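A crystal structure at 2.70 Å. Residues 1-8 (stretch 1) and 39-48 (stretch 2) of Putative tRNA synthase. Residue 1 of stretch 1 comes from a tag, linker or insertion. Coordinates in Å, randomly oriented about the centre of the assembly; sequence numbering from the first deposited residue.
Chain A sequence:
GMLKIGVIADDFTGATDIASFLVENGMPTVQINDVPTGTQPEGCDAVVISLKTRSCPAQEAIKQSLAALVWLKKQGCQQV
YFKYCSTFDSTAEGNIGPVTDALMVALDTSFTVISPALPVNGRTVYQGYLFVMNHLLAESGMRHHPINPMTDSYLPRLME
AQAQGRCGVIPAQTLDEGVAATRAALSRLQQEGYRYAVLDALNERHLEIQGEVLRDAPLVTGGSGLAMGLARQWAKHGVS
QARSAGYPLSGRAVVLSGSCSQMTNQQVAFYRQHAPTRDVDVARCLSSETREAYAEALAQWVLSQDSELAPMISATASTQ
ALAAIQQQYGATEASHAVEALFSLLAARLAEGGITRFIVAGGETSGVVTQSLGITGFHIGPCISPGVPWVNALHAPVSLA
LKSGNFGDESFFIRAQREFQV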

# COMPACT_ATOMS: atom_id res chain seq x y z
N GLY A 1 -42.20 17.36 -8.92
CA GLY A 1 -41.99 16.00 -8.34
C GLY A 1 -41.65 16.19 -6.85
O GLY A 1 -41.09 17.25 -6.45
N MET A 2 -41.99 15.19 -6.02
CA MET A 2 -41.84 15.33 -4.57
C MET A 2 -40.46 14.89 -4.16
O MET A 2 -40.10 13.77 -4.41
CB MET A 2 -42.85 14.46 -3.84
CG MET A 2 -42.55 14.22 -2.31
SD MET A 2 -43.36 15.34 -1.10
CE MET A 2 -44.97 15.74 -1.95
N LEU A 3 -39.70 15.75 -3.50
CA LEU A 3 -38.36 15.37 -3.05
C LEU A 3 -38.34 15.24 -1.52
O LEU A 3 -38.31 16.23 -0.81
CB LEU A 3 -37.39 16.43 -3.53
CG LEU A 3 -35.91 16.28 -3.22
CD1 LEU A 3 -35.48 14.85 -3.38
CD2 LEU A 3 -35.11 17.17 -4.15
N LYS A 4 -38.39 14.01 -1.02
CA LYS A 4 -38.56 13.80 0.41
C LYS A 4 -37.30 14.01 1.24
O LYS A 4 -37.32 14.67 2.24
CB LYS A 4 -39.04 12.40 0.67
CG LYS A 4 -40.42 12.07 0.21
CD LYS A 4 -40.75 10.65 0.75
CE LYS A 4 -42.14 10.13 0.40
NZ LYS A 4 -42.38 9.94 -1.04
N ILE A 5 -36.20 13.39 0.83
CA ILE A 5 -34.93 13.50 1.52
C ILE A 5 -33.93 14.00 0.50
O ILE A 5 -33.88 13.50 -0.62
CB ILE A 5 -34.48 12.13 2.13
CG1 ILE A 5 -35.60 11.62 3.06
CG2 ILE A 5 -33.17 12.25 2.89
CD1 ILE A 5 -35.50 10.17 3.54
N GLY A 6 -33.14 15.00 0.91
CA GLY A 6 -32.03 15.51 0.10
C GLY A 6 -30.77 15.29 0.90
O GLY A 6 -30.58 15.89 1.97
N VAL A 7 -29.90 14.40 0.41
CA VAL A 7 -28.71 14.09 1.15
C VAL A 7 -27.57 14.94 0.63
O VAL A 7 -27.38 15.01 -0.56
CB VAL A 7 -28.36 12.62 0.97
CG1 VAL A 7 -26.98 12.27 1.67
CG2 VAL A 7 -29.54 11.79 1.45
N ILE A 8 -26.83 15.61 1.50
CA ILE A 8 -25.55 16.21 1.09
C ILE A 8 -24.47 15.32 1.69
O ILE A 8 -24.38 15.24 2.89
CB ILE A 8 -25.42 17.65 1.60
CG1 ILE A 8 -26.58 18.49 1.10
CG2 ILE A 8 -24.10 18.28 1.23
CD1 ILE A 8 -26.72 19.80 1.87
N THR A 39 -32.21 20.37 -13.00
CA THR A 39 -33.55 20.44 -12.50
C THR A 39 -33.81 19.10 -11.81
O THR A 39 -33.16 18.13 -12.11
CB THR A 39 -34.52 20.61 -13.70
OG1 THR A 39 -35.84 20.18 -13.31
CG2 THR A 39 -34.01 19.81 -15.01
N GLN A 40 -34.74 19.00 -10.89
CA GLN A 40 -34.82 17.73 -10.17
C GLN A 40 -35.04 16.61 -11.17
O GLN A 40 -35.95 16.69 -11.94
CB GLN A 40 -35.96 17.72 -9.16
CG GLN A 40 -35.99 16.48 -8.33
CD GLN A 40 -37.26 16.32 -7.53
OE1 GLN A 40 -38.05 17.26 -7.31
NE2 GLN A 40 -37.47 15.09 -7.09
N PRO A 41 -34.22 15.58 -11.16
CA PRO A 41 -34.46 14.49 -12.07
C PRO A 41 -35.77 13.83 -11.85
O PRO A 41 -36.29 13.85 -10.77
CB PRO A 41 -33.38 13.48 -11.74
CG PRO A 41 -32.35 14.22 -11.11
CD PRO A 41 -33.03 15.33 -10.35
N GLU A 42 -36.28 13.22 -12.90
CA GLU A 42 -37.47 12.41 -12.82
C GLU A 42 -37.17 11.09 -12.15
O GLU A 42 -36.01 10.73 -11.93
CB GLU A 42 -38.01 12.17 -14.21
CG GLU A 42 -38.36 13.51 -14.86
CD GLU A 42 -39.23 13.40 -16.11
OE1 GLU A 42 -38.63 13.26 -17.22
OE2 GLU A 42 -40.50 13.50 -15.97
N GLY A 43 -38.24 10.42 -11.74
CA GLY A 43 -38.17 9.05 -11.29
C GLY A 43 -37.54 8.75 -9.96
O GLY A 43 -37.17 7.58 -9.74
N CYS A 44 -37.42 9.74 -9.05
CA CYS A 44 -36.91 9.48 -7.70
C CYS A 44 -37.52 10.31 -6.58
O CYS A 44 -38.00 11.41 -6.80
CB CYS A 44 -35.44 9.73 -7.68
SG CYS A 44 -35.06 11.43 -8.12
N ASP A 45 -37.46 9.80 -5.35
CA ASP A 45 -37.98 10.49 -4.18
C ASP A 45 -36.89 11.08 -3.32
O ASP A 45 -37.18 11.89 -2.47
CB ASP A 45 -38.79 9.55 -3.31
CG ASP A 45 -39.99 8.94 -4.04
OD1 ASP A 45 -40.50 9.50 -5.04
OD2 ASP A 45 -40.43 7.87 -3.57
N ALA A 46 -35.66 10.62 -3.50
CA ALA A 46 -34.50 11.14 -2.79
C ALA A 46 -33.46 11.54 -3.84
O ALA A 46 -33.40 10.94 -4.88
CB ALA A 46 -33.95 10.09 -1.85
N VAL A 47 -32.69 12.58 -3.55
CA VAL A 47 -31.52 12.91 -4.30
C VAL A 47 -30.31 12.94 -3.37
O VAL A 47 -30.37 13.56 -2.34
CB VAL A 47 -31.65 14.27 -5.01
CG1 VAL A 47 -30.36 14.58 -5.79
CG2 VAL A 47 -32.79 14.23 -5.95
N VAL A 48 -29.24 12.26 -3.73
CA VAL A 48 -28.03 12.30 -2.94
C VAL A 48 -27.02 13.10 -3.73
O VAL A 48 -26.64 12.70 -4.81
CB VAL A 48 -27.49 10.89 -2.67
CG1 VAL A 48 -26.16 10.97 -1.98
CG2 VAL A 48 -28.52 10.08 -1.88

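Parallel β-strands distant in sequence are commonly joined by slanted backbone hydrogen bonds, with side chains closing the gaps, and these two stretches illustrate the principle. Along stretch 2, the first element to reach across is Gln 40, whose CA-to-CB bond points toward the other stretch and whose side chain packs beside Leu 3 near the chain start. Gly 43, with phi at 72°, adopts a backbone conformation that glycine favours, and the chain then runs on to Asp 45. This residue contributes twice: its O accepts a hydrogen bond from Lys 4 N (2.8 Å), while its carboxylate OD2 forms a long salt bridge with Lys 4 NZ (3.8 Å), a pairing suited to charged residues that remain partly exposed. Beyond it the chain enters the strand. At Ala 46, buried and with only a methyl side chain, the CA makes a CA-H...O contact with Ile 5 O (3.3 Å). Val 47 serves both directions: its N donates to Ile 5 O (3.3 Å), and its O accepts from Val 7 N (2.9 Å), bracketing Gly 6. Its CG2 meets Leu 3 CD1 at 3.8 Å, a buried apolar contact. Val 48 points to the other face, together with Val 7, and its CG2 lies 3.8 Å from Val 7 CB. Branched, buried valines thus extend the backbone pairing with apolar packing.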